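Local structure of formylmethanofuran--tetrahydromethanopterin formyltransferase (Methanosarcina barkeri, 1M5S) at residues A[35-40]-A[54-59]; A[166-171]-A[266-271]; A[204-209]-A[280-285]. The protein catalyses the reversible transfer of a formyl group from formylmethanofuran to tetrahydromethanopterin, an early step of methanogenesis from carbon dioxide. All coordinates share one frame; numbering follows the deposited sequence.

Contact 1: A[35-40]-A[54-59]; sequences VAATEA and AGIERL
Ile56 reaches up from strand 53-60 to meet Ala37 and Thr38 of helix 30-41, in an N-terminal half with the order of a ferredoxin-like alpha/beta sandwich: strand, helix, strand, strand, helix, strand. The helix is the first of the two and lies over the sheet. Along the Ile56 side chain, CB leaves the strand toward the helix yet stays 5.4 Å from Ala37 CB. CG1 does the touching next, 4.0 Å from that same methyl. It sits anti to the carbonyl carbon, beside the backbone N (chi1 -70°), and this turn sends the longer branch up to the helix. The tip, CD1, reaches under both residues: Ala37 CB lies 4.2 Å away, and the Thr38 hydroxyl is its other neighbour. Leu34 from the previous helical turn and Val72 from strand 71-78 also pack on Ile56, so the isoleucine joins helix to sheet. The Thr38 hydroxyl spends its hydrogen bond on Leu34 O within the helix, while Thr38 also packs on Thr38 of a second subunit. Its contact with the isoleucine is therefore simple van der Waals touching, Thr38 OG1 to Ile56 CD1 at 3.9 Å.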
# COMPACT_ATOMS: atom_id res chain seq x y z
N VAL A 35 3.35 7.52 6.94
CA VAL A 35 2.16 8.27 7.36
C VAL A 35 2.50 9.69 7.81
O VAL A 35 1.91 10.66 7.32
CB VAL A 35 1.41 7.52 8.49
CG1 VAL A 35 0.36 8.43 9.12
CG2 VAL A 35 0.76 6.27 7.95
N ALA A 36 3.51 9.82 8.67
CA ALA A 36 3.95 11.12 9.21
C ALA A 36 4.56 12.02 8.14
O ALA A 36 4.20 13.19 8.02
CB ALA A 36 4.96 10.90 10.33
N ALA A 37 5.46 11.45 7.35
CA ALA A 37 6.13 12.18 6.28
C ALA A 37 5.15 12.69 5.24
O ALA A 37 5.34 13.77 4.69
CB ALA A 37 7.16 11.29 5.61
N THR A 38 4.11 11.91 4.98
CA THR A 38 3.11 12.27 3.99
C THR A 38 2.22 13.41 4.49
O THR A 38 2.00 14.39 3.78
CB THR A 38 2.24 11.05 3.63
OG1 THR A 38 3.09 10.03 3.08
CG2 THR A 38 1.17 11.43 2.61
N GLU A 39 1.71 13.26 5.71
CA GLU A 39 0.90 14.29 6.35
C GLU A 39 1.66 15.61 6.42
O GLU A 39 1.14 16.66 6.05
CB GLU A 39 0.50 13.83 7.75
CG GLU A 39 -0.37 14.81 8.52
CD GLU A 39 -1.75 15.00 7.90
OE1 GLU A 39 -2.37 14.00 7.46
OE2 GLU A 39 -2.24 16.15 7.89
N ALA A 40 2.95 15.52 6.72
CA ALA A 40 3.79 16.69 6.95
C ALA A 40 4.20 17.42 5.67
O ALA A 40 4.63 18.57 5.73
CB ALA A 40 5.04 16.29 7.73
N ALA A 54 6.98 20.79 -0.67
CA ALA A 54 7.49 19.73 0.18
C ALA A 54 7.27 18.35 -0.43
O ALA A 54 6.41 18.16 -1.30
CB ALA A 54 6.84 19.82 1.56
N GLY A 55 8.04 17.38 0.04
CA GLY A 55 7.85 16.03 -0.42
C GLY A 55 8.85 15.06 0.18
O GLY A 55 9.80 15.45 0.87
N ILE A 56 8.63 13.79 -0.11
CA ILE A 56 9.51 12.75 0.38
C ILE A 56 10.70 12.62 -0.56
O ILE A 56 10.55 12.58 -1.78
CB ILE A 56 8.74 11.41 0.48
CG1 ILE A 56 7.74 11.49 1.64
CG2 ILE A 56 9.72 10.24 0.69
CD1 ILE A 56 6.65 10.48 1.55
N GLU A 57 11.89 12.65 0.02
CA GLU A 57 13.14 12.58 -0.74
C GLU A 57 13.48 11.11 -0.99
O GLU A 57 13.75 10.70 -2.12
CB GLU A 57 14.26 13.26 0.07
CG GLU A 57 15.64 13.20 -0.57
CD GLU A 57 16.73 13.68 0.35
OE1 GLU A 57 16.55 14.73 0.99
OE2 GLU A 57 17.77 12.99 0.44
N ARG A 58 13.46 10.33 0.08
CA ARG A 58 13.75 8.89 0.02
C ARG A 58 13.60 8.27 1.41
O ARG A 58 13.65 8.97 2.44
CB ARG A 58 15.18 8.66 -0.46
CG ARG A 58 16.24 9.18 0.52
CD ARG A 58 17.44 8.24 0.65
NE ARG A 58 18.55 8.83 1.41
CZ ARG A 58 19.22 8.19 2.38
NH1 ARG A 58 18.91 6.93 2.72
NH2 ARG A 58 20.23 8.73 3.08
N LEU A 59 13.32 6.98 1.43
CA LEU A 59 13.23 6.21 2.67
C LEU A 59 14.59 6.09 3.33
O LEU A 59 15.60 5.97 2.64
CB LEU A 59 12.67 4.82 2.36
CG LEU A 59 11.16 4.60 2.28
CD1 LEU A 59 10.44 5.83 1.81
CD2 LEU A 59 10.90 3.43 1.34

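Contact 2: A[166-171]-A[266-271]; sequences FFIFGD and KAAVTV
The methyl of Ala268, on the last turn of helix 254-268, points at strand 147-170 and meets Ile168 and Phe166 there. This is the tight part, and all three residues are buried. Ile168 CD1 comes to 3.9 Å from Ala268 CB, methyl against methyl. CG1 of the isoleucine lies anti to the carbonyl carbon (chi1 -56°), and the branch carries on extended from there, bringing its terminal methyl over to the helix. Phe166, two residues earlier and on the same side of the strand, adds its ring obliquely: CE1 stands 4.4 Å from Ala268 CB, a looser touch. Ala179 and Ala180 of helix 173-187 press on Ile168, and Ala183 on Phe166, so both side chains fill the seam between two helices and the sheet.

Beyond Ala268 the grip slackens. The chain leaves the helix through a type I turn from Ala268 to Val271 and draws away from the strand. What orders it is local: Ala267 O accepts from both Thr270 N and Thr270 OG1, the hydroxyl bond being short at 2.6 Å and tilted 16° from the carbonyl plane. Thr270 is partly exposed and packs on Gly68 of a third subunit, while Lys266, on the same last turn of the helix, is exposed. With helices 173-187 and 254-268 on one face, and strand 147-170 central between strands 243-251 and 274-278, the arrangement is that of a ferredoxin-like alpha/beta sandwich.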
# COMPACT_ATOMS: atom_id res chain seq x y z
N PHE A 166 11.09 17.51 -16.43
CA PHE A 166 10.96 17.07 -17.82
C PHE A 166 9.51 16.70 -18.14
O PHE A 166 8.70 16.51 -17.23
CB PHE A 166 11.91 15.89 -18.11
CG PHE A 166 11.64 14.67 -17.27
CD1 PHE A 166 10.76 13.69 -17.72
CD2 PHE A 166 12.27 14.49 -16.04
CE1 PHE A 166 10.50 12.55 -16.95
CE2 PHE A 166 12.03 13.36 -15.27
CZ PHE A 166 11.14 12.39 -15.72
N PHE A 167 9.16 16.79 -19.42
CA PHE A 167 7.82 16.49 -19.89
C PHE A 167 7.80 15.09 -20.52
O PHE A 167 8.79 14.65 -21.10
CB PHE A 167 7.39 17.51 -20.95
CG PHE A 167 6.98 18.85 -20.39
CD1 PHE A 167 7.65 19.41 -19.31
CD2 PHE A 167 5.94 19.57 -20.97
CE1 PHE A 167 7.28 20.67 -18.82
CE2 PHE A 167 5.57 20.82 -20.49
CZ PHE A 167 6.25 21.37 -19.41
N ILE A 168 6.67 14.40 -20.38
CA ILE A 168 6.49 13.08 -20.98
C ILE A 168 5.26 13.13 -21.87
O ILE A 168 4.14 13.34 -21.38
CB ILE A 168 6.25 11.97 -19.91
CG1 ILE A 168 7.39 11.93 -18.90
CG2 ILE A 168 6.15 10.59 -20.59
CD1 ILE A 168 7.05 11.11 -17.67
N PHE A 169 5.48 12.97 -23.17
CA PHE A 169 4.40 12.92 -24.16
C PHE A 169 4.03 11.45 -24.40
O PHE A 169 4.90 10.63 -24.70
CB PHE A 169 4.87 13.53 -25.49
CG PHE A 169 5.14 15.01 -25.42
CD1 PHE A 169 6.12 15.52 -24.57
CD2 PHE A 169 4.46 15.89 -26.26
CE1 PHE A 169 6.41 16.88 -24.55
CE2 PHE A 169 4.74 17.25 -26.25
CZ PHE A 169 5.72 17.74 -25.39
N GLY A 170 2.75 11.12 -24.29
CA GLY A 170 2.34 9.75 -24.52
C GLY A 170 1.22 9.63 -25.53
O GLY A 170 0.45 10.58 -25.71
N ASP A 171 1.08 8.45 -26.13
CA ASP A 171 -0.02 8.22 -27.06
C ASP A 171 -1.39 8.22 -26.38
O ASP A 171 -2.40 8.58 -26.99
CB ASP A 171 0.18 6.91 -27.84
CG ASP A 171 0.31 5.68 -26.94
OD1 ASP A 171 0.30 5.79 -25.70
OD2 ASP A 171 0.40 4.58 -27.51
N LYS A 266 15.07 8.03 -18.07
CA LYS A 266 15.44 6.68 -18.49
C LYS A 266 14.41 5.63 -18.07
O LYS A 266 14.25 4.60 -18.73
CB LYS A 266 16.82 6.31 -17.93
CG LYS A 266 17.94 7.21 -18.42
CD LYS A 266 19.08 6.42 -19.03
CE LYS A 266 19.88 5.68 -17.98
NZ LYS A 266 20.94 4.86 -18.61
N ALA A 267 13.70 5.90 -16.98
CA ALA A 267 12.61 5.03 -16.53
C ALA A 267 11.34 5.30 -17.33
O ALA A 267 10.64 4.36 -17.71
CB ALA A 267 12.36 5.22 -15.04
N ALA A 268 11.08 6.57 -17.63
CA ALA A 268 9.91 6.95 -18.43
C ALA A 268 9.89 6.34 -19.83
O ALA A 268 8.83 5.95 -20.32
CB ALA A 268 9.81 8.46 -18.52
N VAL A 269 11.04 6.31 -20.50
CA VAL A 269 11.06 5.80 -21.88
C VAL A 269 10.99 4.28 -21.99
O VAL A 269 11.02 3.74 -23.10
CB VAL A 269 12.31 6.30 -22.68
CG1 VAL A 269 12.37 7.82 -22.66
CG2 VAL A 269 13.58 5.68 -22.13
N THR A 270 10.90 3.58 -20.86
CA THR A 270 10.72 2.13 -20.89
C THR A 270 9.26 1.74 -21.09
O THR A 270 8.96 0.58 -21.38
CB THR A 270 11.27 1.45 -19.61
OG1 THR A 270 10.54 1.90 -18.46
CG2 THR A 270 12.73 1.77 -19.42
N VAL A 271 8.36 2.71 -20.95
CA VAL A 271 6.92 2.49 -21.10
C VAL A 271 6.51 2.63 -22.57
O VAL A 271 6.67 3.69 -23.17
CB VAL A 271 6.09 3.51 -20.26
CG1 VAL A 271 4.58 3.34 -20.52
CG2 VAL A 271 6.40 3.34 -18.77

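Contact 3: A[204-209]-A[280-285]; sequences SGSKSG and GNYGGK
Tyr282 holds its ring out to loop 204-209, where Ser208 meets the ring and Ser206 lies near the hydroxyl. Ser208 OG sits 3.8 Å from Tyr282 CD1 and almost as near to CE1, and Ser208 CB is 4.1 Å from both carbons. The serine thus leans on the CD1-CE1 bond, coming at the ring obliquely. At the far end Tyr282 OH is 4.1 Å from Ser206 O and 4.3 Å from Ser206 OG, too far for either to be a hydrogen bond. The ring leaves its backbone with CG beside the N and anti to the carbonyl carbon (chi1 -70°), an orientation that carries it across to loop 204-209. With an alanine here, Ser208 would probably lose the flat surface it leans on, and a gap would open between the two loops.

Behind the tyrosine, the chain doubles back in a type I' turn from Tyr282 to Lys285, closed by Lys285 N to Tyr282 O at 3.1 Å. Gly283 and Gly284 take its two corners with positive phi. Glu14 OE1 accepts from both Tyr282 N and Gly284 N and so ties the turn to strand 12-26.

Loop 204-209 has its own anchor on its other side. Lys207, whose side chain leaves away from the tyrosine, forms salt bridges with Glu222 and with Asp126 of a second subunit; Phe124 of that subunit packs on Ser206. Each loop, then, has polar anchors of its own, and what passes between the two segments is van der Waals contact between a hydroxymethyl group and an aromatic ring, which sets few demands on direction and could tolerate small shifts at this surface.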
# COMPACT_ATOMS: atom_id res chain seq x y z
N SER A 204 -1.23 19.44 -14.65
CA SER A 204 -1.72 20.71 -15.17
C SER A 204 -0.75 21.43 -16.10
O SER A 204 -1.05 21.65 -17.27
CB SER A 204 -2.12 21.64 -14.00
OG SER A 204 -1.07 21.77 -13.06
N GLY A 205 0.44 21.76 -15.58
CA GLY A 205 1.35 22.64 -16.30
C GLY A 205 0.87 24.09 -16.33
O GLY A 205 -0.29 24.36 -16.02
N SER A 206 1.73 25.01 -16.72
CA SER A 206 1.32 26.41 -16.79
C SER A 206 2.27 27.28 -17.61
O SER A 206 3.47 26.99 -17.70
CB SER A 206 1.17 26.99 -15.38
OG SER A 206 2.43 27.04 -14.72
N LYS A 207 1.73 28.35 -18.18
CA LYS A 207 2.55 29.42 -18.76
C LYS A 207 2.63 30.61 -17.80
O LYS A 207 1.80 30.75 -16.90
CB LYS A 207 1.98 29.86 -20.11
CG LYS A 207 0.59 30.45 -20.05
CD LYS A 207 0.16 30.96 -21.42
CE LYS A 207 -1.17 31.69 -21.36
NZ LYS A 207 -2.31 30.76 -21.21
N SER A 208 3.58 31.50 -18.07
CA SER A 208 3.91 32.62 -17.19
C SER A 208 2.84 33.71 -17.06
O SER A 208 2.87 34.50 -16.12
CB SER A 208 5.22 33.27 -17.65
OG SER A 208 6.07 33.52 -16.55
N GLY A 209 1.90 33.77 -18.01
CA GLY A 209 0.93 34.85 -17.98
C GLY A 209 -0.49 34.42 -18.28
O GLY A 209 -0.94 33.37 -17.83
N GLY A 280 10.37 22.03 -19.43
CA GLY A 280 9.78 23.35 -19.41
C GLY A 280 10.78 24.42 -19.01
O GLY A 280 11.51 24.27 -18.05
N ASN A 281 10.87 25.47 -19.82
CA ASN A 281 11.67 26.62 -19.45
C ASN A 281 10.95 27.93 -19.72
O ASN A 281 9.81 27.95 -20.19
CB ASN A 281 13.04 26.61 -20.15
CG ASN A 281 12.95 26.58 -21.67
OD1 ASN A 281 13.26 25.56 -22.29
ND2 ASN A 281 12.66 27.73 -22.27
N TYR A 282 11.56 29.01 -19.26
CA TYR A 282 10.94 30.34 -19.38
C TYR A 282 11.80 31.29 -20.22
O TYR A 282 12.01 32.45 -19.86
CB TYR A 282 10.73 30.90 -17.97
CG TYR A 282 9.63 30.14 -17.21
CD1 TYR A 282 8.29 30.51 -17.37
CD2 TYR A 282 9.97 29.06 -16.37
CE1 TYR A 282 7.29 29.81 -16.70
CE2 TYR A 282 8.96 28.36 -15.70
CZ TYR A 282 7.62 28.73 -15.87
OH TYR A 282 6.63 28.04 -15.23
N GLY A 283 12.28 30.78 -21.36
CA GLY A 283 13.07 31.57 -22.28
C GLY A 283 14.50 31.80 -21.86
O GLY A 283 15.32 32.30 -22.64
N GLY A 284 14.83 31.36 -20.65
CA GLY A 284 16.11 31.69 -20.05
C GLY A 284 16.05 32.99 -19.26
O GLY A 284 17.06 33.43 -18.71
N LYS A 285 14.86 33.58 -19.17
CA LYS A 285 14.71 34.93 -18.63
C LYS A 285 14.02 34.98 -17.26
O LYS A 285 13.56 36.04 -16.84
CB LYS A 285 13.94 35.82 -19.62
CG LYS A 285 14.67 36.08 -20.93
CD LYS A 285 16.04 36.72 -20.73
CE LYS A 285 17.16 35.86 -21.32
NZ LYS A 285 16.82 35.35 -22.69

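From the N terminus, contact 1 comes first and closes a short loop of 13 residues, bringing strand 53-60 back under helix 30-41 within the N-terminal half. It is complete before the other two open. Contacts 2 and 3 close far longer loops, of 94 and 70 residues, and cross along the chain: 166-171 is followed by 204-209, and their partners 266-271 and 280-285 come in the same order. Contact 2 ties the end of a long strand to a late helix; contact 3 joins two surface loops that follow strands 193-194 and 274-278. The crossing pair also touch, Phe167 CE1 lying 3.4 Å from Gly280 N, whereas contact 1 stays about 14 Å from either at the nearest atoms.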